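Local coordinates for minor fimbrium anchoring subunit Mfa2 (Porphyromonas gingivalis, PDB 5NFI), which anchors the minor (Mfa1) fimbriae in the outer membrane through its interaction with Mfa1 and regulates their length, at residues L139-N144 / C246-D251; S165-Y170 / F200-L205. All blocks are in the same frame, centred on the assembly; numbering follows the deposited sequence.

Contact 1: residues L139-N144 / C246-D251; sequences LREYTN and CINDFD
Residues 140-144 and 246-250 run almost the same way, their end-to-end directions 9° apart, and draw together along their length: Arg-140 CA and Cys-246 CA lie 8.7 Å apart, whereas Asn-144 CA and Asn-248 CA are separated by 4.6 Å. Asn-248 occupies the narrowing gap. With CG anti to its carbonyl carbon (chi1 -65°), its buried amide is gripped from several sides. Asn-248 ND2 donates to Thr-143 O (3.0 Å), approaching in the plane of that carbonyl, and to Glu-141 O (3.2 Å) from above the carbonyl plane; a weak bond to Asn-144 OD1 is the third. Asn-248 OD1 faces the other way and, through a lone pair, accepts from Arg-140 NH1 (2.5 Å). The parallel pairing of strands 133-151 and 249-258 begins here, where the first strand is interrupted between the two beta lobes of this transthyretin-clan protein, so that backbone carbonyls near the break are met by an asparagine side chain. Arg-140, its CG anti to the backbone N and its chain bent at chi2, also sends NH2 to Ile-247 O (2.9 Å), which lies in the guanidinium plane. The extended Glu-141 stacks its carboxylate on the Asn-248 amide, the planes 16° apart; its OE2 accepts from Thr-143 OG1 and forms a salt bridge with Arg-145. Asn-144 OD1 additionally meets the edge of the Phe-250 ring at CE1 (3.5 Å), while Asn-144 ND2 is hydrogen-bonded to Leu-203 O.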
loop_
_atom_site.group_PDB
_atom_site.type_symbol
_atom_site.label_atom_id
_atom_site.label_comp_id
_atom_site.label_asym_id
_atom_site.label_seq_id
_atom_site.Cartn_x
_atom_site.Cartn_y
_atom_site.Cartn_z
ATOM N N LEU A 139 2.378 -7.453 10.086
ATOM C CA LEU A 139 2.706 -6.784 8.847
ATOM C C LEU A 139 1.554 -6.968 7.882
ATOM O O LEU A 139 1.170 -8.102 7.566
ATOM C CB LEU A 139 4.000 -7.330 8.245
ATOM C CG LEU A 139 5.293 -7.018 8.999
ATOM C CD1 LEU A 139 6.339 -8.065 8.689
ATOM C CD2 LEU A 139 5.804 -5.636 8.621
ATOM N N ARG A 140 0.994 -5.834 7.457
ATOM C CA ARG A 140 -0.028 -5.763 6.441
ATOM C C ARG A 140 0.592 -5.257 5.152
ATOM O O ARG A 140 1.348 -4.280 5.164
ATOM C CB ARG A 140 -1.157 -4.838 6.884
ATOM C CG ARG A 140 -2.191 -4.532 5.805
ATOM C CD ARG A 140 -3.115 -5.707 5.472
ATOM N NE ARG A 140 -4.027 -5.300 4.408
ATOM C CZ ARG A 140 -4.190 -5.949 3.256
ATOM N NH1 ARG A 140 -3.541 -7.084 3.023
ATOM N NH2 ARG A 140 -5.016 -5.471 2.340
ATOM N N GLU A 141 0.282 -5.917 4.040
ATOM C CA GLU A 141 0.791 -5.481 2.746
ATOM C C GLU A 141 0.042 -4.252 2.269
ATOM O O GLU A 141 -1.184 -4.214 2.330
ATOM C CB GLU A 141 0.693 -6.590 1.698
ATOM C CG GLU A 141 1.345 -6.174 0.397
ATOM C CD GLU A 141 1.241 -7.214 -0.689
ATOM O OE1 GLU A 141 0.714 -8.318 -0.391
ATOM O OE2 GLU A 141 1.697 -6.922 -1.827
ATOM N N TYR A 142 0.802 -3.265 1.794
ATOM C CA TYR A 142 0.282 -1.981 1.337
ATOM C C TYR A 142 0.266 -1.880 -0.191
ATOM O O TYR A 142 -0.500 -1.097 -0.744
ATOM C CB TYR A 142 1.124 -0.829 1.881
ATOM C CG TYR A 142 0.681 -0.259 3.206
ATOM C CD1 TYR A 142 -0.121 -0.987 4.081
ATOM C CD2 TYR A 142 1.062 1.025 3.581
ATOM C CE1 TYR A 142 -0.525 -0.450 5.284
ATOM C CE2 TYR A 142 0.663 1.564 4.774
ATOM C CZ TYR A 142 -0.127 0.829 5.622
ATOM O OH TYR A 142 -0.520 1.388 6.819
ATOM N N THR A 143 1.150 -2.631 -0.858
ATOM C CA THR A 143 1.087 -2.749 -2.309
ATOM C C THR A 143 -0.182 -3.504 -2.743
ATOM O O THR A 143 -0.696 -4.395 -2.037
ATOM C CB THR A 143 2.304 -3.469 -2.909
ATOM O OG1 THR A 143 2.799 -4.428 -1.972
ATOM C CG2 THR A 143 3.407 -2.491 -3.305
ATOM N N ASN A 144 -0.690 -3.123 -3.906
ATOM C CA ASN A 144 -1.857 -3.757 -4.493
ATOM C C ASN A 144 -1.573 -3.963 -5.942
ATOM O O ASN A 144 -1.053 -3.077 -6.597
ATOM C CB ASN A 144 -3.101 -2.906 -4.321
ATOM C CG ASN A 144 -3.524 -2.799 -2.895
ATOM O OD1 ASN A 144 -4.115 -3.727 -2.349
ATOM N ND2 ASN A 144 -3.261 -1.648 -2.286
ATOM N N CYS A 246 -8.201 -7.068 3.626
ATOM C CA CYS A 246 -7.781 -8.471 3.613
ATOM C C CYS A 246 -7.222 -8.885 2.269
ATOM O O CYS A 246 -6.625 -9.951 2.146
ATOM C CB CYS A 246 -8.948 -9.399 3.974
ATOM S SG CYS A 246 -9.700 -9.086 5.568
ATOM N N ILE A 247 -7.417 -8.044 1.259
ATOM C CA ILE A 247 -7.078 -8.426 -0.109
ATOM C C ILE A 247 -6.089 -7.446 -0.743
ATOM O O ILE A 247 -5.987 -6.301 -0.306
ATOM C CB ILE A 247 -8.365 -8.530 -0.967
ATOM C CG1 ILE A 247 -8.131 -9.417 -2.182
ATOM C CG2 ILE A 247 -8.870 -7.163 -1.375
ATOM C CD1 ILE A 247 -7.855 -10.860 -1.810
ATOM N N ASN A 248 -5.348 -7.892 -1.758
ATOM C CA ASN A 248 -4.339 -7.039 -2.413
ATOM C C ASN A 248 -4.216 -7.259 -3.922
ATOM O O ASN A 248 -3.283 -6.772 -4.559
ATOM C CB ASN A 248 -2.962 -7.252 -1.766
ATOM C CG ASN A 248 -2.924 -6.797 -0.330
ATOM O OD1 ASN A 248 -3.151 -7.578 0.597
ATOM N ND2 ASN A 248 -2.662 -5.519 -0.133
ATOM N N ASP A 249 -5.158 -8.000 -4.493
ATOM C CA ASP A 249 -5.162 -8.252 -5.923
ATOM C C ASP A 249 -6.539 -7.990 -6.488
ATOM O O ASP A 249 -7.540 -8.453 -5.952
ATOM C CB ASP A 249 -4.718 -9.678 -6.214
ATOM C CG ASP A 249 -3.226 -9.844 -6.070
ATOM O OD1 ASP A 249 -2.749 -9.735 -4.926
ATOM O OD2 ASP A 249 -2.533 -10.067 -7.092
ATOM N N PHE A 250 -6.596 -7.226 -7.567
ATOM C CA PHE A 250 -7.880 -6.760 -8.051
ATOM C C PHE A 250 -8.027 -6.989 -9.553
ATOM O O PHE A 250 -7.353 -6.341 -10.353
ATOM C CB PHE A 250 -8.067 -5.279 -7.700
ATOM C CG PHE A 250 -8.130 -5.012 -6.223
ATOM C CD1 PHE A 250 -6.963 -4.791 -5.490
ATOM C CD2 PHE A 250 -9.348 -4.981 -5.559
ATOM C CE1 PHE A 250 -7.008 -4.552 -4.126
ATOM C CE2 PHE A 250 -9.409 -4.741 -4.180
ATOM C CZ PHE A 250 -8.228 -4.528 -3.463
ATOM N N ASP A 251 -8.884 -7.939 -9.928
ATOM C CA ASP A 251 -9.186 -8.155 -11.335
ATOM C C ASP A 251 -10.428 -7.342 -11.655
ATOM O O ASP A 251 -11.491 -7.564 -11.083
ATOM C CB ASP A 251 -9.397 -9.631 -11.671
ATOM C CG ASP A 251 -9.049 -9.946 -13.124
ATOM O OD1 ASP A 251 -8.758 -8.992 -13.876
ATOM O OD2 ASP A 251 -9.066 -11.130 -13.536
#

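Contact 2: residues S165-Y170 / F200-L205; sequences SSNGSY and FTTLKL
The Tyr-170 ring presents its edge to Lys-204, whose CB lies in the ring plane, 3.9 Å from Tyr-170 CE2; Leu-203 CD1 comes in obliquely beside Tyr-170 CE1 at 3.8 Å, and the ring of Tyr-142 meets this one with the planes at about 40°. The second flat group is the Asn-167 amide: both acceptors of Asn-167 ND2, Thr-202 OG1 and Lys-204 O, lie in or near its plane. The bond from Asn-167 ND2 to Thr-202 OG1 (3.0 Å) is nearly straight, at 175°. The bond from Asn-167 ND2 to Lys-204 O (2.8 Å) is more bent and reaches its acceptor from above the carbonyl plane. Asn-167 CG sits in the crowded position between the backbone N and the carbonyl carbon (chi1 66°), which turns the amide toward the bend after strand 196-202. Asn-167 OD1 is hydrogen-bonded to Tyr-184 OH, so both ends of this buried amide are held and its rotation is fixed.

Tyr-170 OH works in two directions. It donates to Asn-167 O (2.7 Å), tying together the loop that leads into its own strand, and accepts from Lys-204 N (2.9 Å) across the contact. Leu-203 CB and CD1 pack against Asn-167 O and the ring beside this hydroxyl. The Lys-204 chain, bent at its last three torsions, carries NZ off to a salt bridge with Glu-206.

In 165-170 the chain leaves strand 159-165 through an inverse gamma turn centred on Ser-166 and enters strand 169-171, which pairs with 93-100 in another sheet. The end of strand 196-202 and the bend after it thus meet the turn that links strands 159-165 and 169-171, an arrangement consistent with a junction between the two beta lobes of this fimbrillin-superfamily anchor.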
loop_
_atom_site.group_PDB
_atom_site.type_symbol
_atom_site.label_atom_id
_atom_site.label_comp_id
_atom_site.label_asym_id
_atom_site.label_seq_id
_atom_site.Cartn_x
_atom_site.Cartn_y
_atom_site.Cartn_z
ATOM N N SER A 165 -3.732 7.928 -7.872
ATOM C CA SER A 165 -4.045 7.856 -6.460
ATOM C C SER A 165 -3.105 8.720 -5.650
ATOM O O SER A 165 -1.908 8.735 -5.900
ATOM C CB SER A 165 -3.978 6.411 -5.989
ATOM O OG SER A 165 -4.256 6.325 -4.607
ATOM N N SER A 166 -3.643 9.445 -4.682
ATOM C CA SER A 166 -2.804 10.181 -3.738
ATOM C C SER A 166 -2.323 9.267 -2.633
ATOM O O SER A 166 -2.602 9.509 -1.458
ATOM C CB SER A 166 -3.569 11.362 -3.142
ATOM O OG SER A 166 -3.887 12.298 -4.158
ATOM N N ASN A 167 -1.608 8.213 -3.007
ATOM C CA ASN A 167 -1.145 7.224 -2.037
ATOM C C ASN A 167 0.363 6.906 -2.111
ATOM O O ASN A 167 0.770 5.764 -1.872
ATOM C CB ASN A 167 -1.957 5.931 -2.208
ATOM C CG ASN A 167 -1.707 5.264 -3.544
ATOM O OD1 ASN A 167 -1.229 5.897 -4.472
ATOM N ND2 ASN A 167 -2.012 3.979 -3.643
ATOM N N GLY A 168 1.195 7.895 -2.423
ATOM C CA GLY A 168 2.623 7.646 -2.586
ATOM C C GLY A 168 3.466 8.159 -1.430
ATOM O O GLY A 168 4.693 8.112 -1.462
ATOM N N SER A 169 2.799 8.652 -0.398
ATOM C CA SER A 169 3.487 9.270 0.715
ATOM C C SER A 169 2.963 8.755 2.039
ATOM O O SER A 169 1.752 8.732 2.270
ATOM C CB SER A 169 3.336 10.777 0.642
ATOM O OG SER A 169 3.877 11.236 -0.573
ATOM N N TYR A 170 3.868 8.324 2.911
ATOM C CA TYR A 170 3.430 7.738 4.169
ATOM C C TYR A 170 4.144 8.341 5.370
ATOM O O TYR A 170 5.349 8.635 5.319
ATOM C CB TYR A 170 3.607 6.221 4.116
ATOM C CG TYR A 170 2.699 5.601 3.089
ATOM C CD1 TYR A 170 3.012 5.668 1.734
ATOM C CD2 TYR A 170 1.504 4.984 3.457
ATOM C CE1 TYR A 170 2.172 5.143 0.762
ATOM C CE2 TYR A 170 0.655 4.444 2.479
ATOM C CZ TYR A 170 1.002 4.535 1.131
ATOM O OH TYR A 170 0.194 4.015 0.149
ATOM N N PHE A 200 -1.284 -2.756 -13.060
ATOM C CA PHE A 200 -0.731 -1.703 -12.219
ATOM C C PHE A 200 -0.263 -2.268 -10.881
ATOM O O PHE A 200 -0.922 -3.128 -10.293
ATOM C CB PHE A 200 -1.766 -0.603 -11.945
ATOM C CG PHE A 200 -2.364 -0.010 -13.171
ATOM C CD1 PHE A 200 -3.424 -0.630 -13.813
ATOM C CD2 PHE A 200 -1.877 1.174 -13.687
ATOM C CE1 PHE A 200 -3.976 -0.077 -14.951
ATOM C CE2 PHE A 200 -2.427 1.738 -14.833
ATOM C CZ PHE A 200 -3.466 1.118 -15.465
ATOM N N THR A 201 0.864 -1.784 -10.389
ATOM C CA THR A 201 1.174 -2.021 -9.005
ATOM C C THR A 201 1.123 -0.680 -8.300
ATOM O O THR A 201 1.920 0.225 -8.582
ATOM C CB THR A 201 2.545 -2.684 -8.796
ATOM O OG1 THR A 201 2.606 -3.906 -9.534
ATOM C CG2 THR A 201 2.735 -2.992 -7.327
ATOM N N THR A 202 0.174 -0.537 -7.392
ATOM C CA THR A 202 0.041 0.722 -6.701
ATOM C C THR A 202 0.260 0.482 -5.214
ATOM O O THR A 202 0.451 -0.651 -4.789
ATOM C CB THR A 202 -1.333 1.363 -6.962
ATOM O OG1 THR A 202 -1.418 2.617 -6.277
ATOM C CG2 THR A 202 -2.442 0.460 -6.480
ATOM N N LEU A 203 0.238 1.534 -4.416
ATOM C CA LEU A 203 0.411 1.327 -3.000
ATOM C C LEU A 203 -0.972 1.227 -2.375
ATOM O O LEU A 203 -1.839 0.548 -2.928
ATOM C CB LEU A 203 1.270 2.431 -2.379
ATOM C CG LEU A 203 2.690 2.434 -2.966
ATOM C CD1 LEU A 203 3.502 3.588 -2.440
ATOM C CD2 LEU A 203 3.395 1.112 -2.672
ATOM N N LYS A 204 -1.174 1.865 -1.224
ATOM C CA LYS A 204 -2.351 1.596 -0.393
ATOM C C LYS A 204 -3.653 2.084 -1.031
ATOM O O LYS A 204 -3.731 3.189 -1.574
ATOM C CB LYS A 204 -2.174 2.229 0.993
ATOM C CG LYS A 204 -3.275 1.912 1.994
ATOM C CD LYS A 204 -2.740 1.099 3.152
ATOM C CE LYS A 204 -3.279 1.584 4.489
ATOM N NZ LYS A 204 -4.766 1.414 4.607
ATOM N N LEU A 205 -4.672 1.236 -0.962
ATOM C CA LEU A 205 -5.985 1.585 -1.461
ATOM C C LEU A 205 -6.940 1.825 -0.318
ATOM O O LEU A 205 -7.461 0.893 0.272
ATOM C CB LEU A 205 -6.531 0.484 -2.361
ATOM C CG LEU A 205 -5.618 0.159 -3.531
ATOM C CD1 LEU A 205 -6.146 -1.042 -4.265
ATOM C CD2 LEU A 205 -5.505 1.357 -4.436
#

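Contacts 1 and 2 have centres about 11 Å apart and touch close to the centre of the molecule, with contact 2 nested in sequence inside the loop closed by contact 1. Asn-144 connects them through two probable hydrogen bonds: Asn-144 N, 2.9 Å from Thr-202 O, belongs to the antiparallel pairing of strands 133-151 and 196-202, and Asn-144 ND2, 2.7 Å from Leu-203 O, reaches past it to the bend. Tyr-142 also packs on the Lys-204 chain, Tyr-142 CZ lying 3.4 Å from Lys-204 CE. Strand 133-151 is therefore flanked by strand 249-258 in contact 1 and by strand 196-202 leading into contact 2. The disulfide Cys-15 to Cys-246 further ties contact 1 to the N-terminal part of the chain.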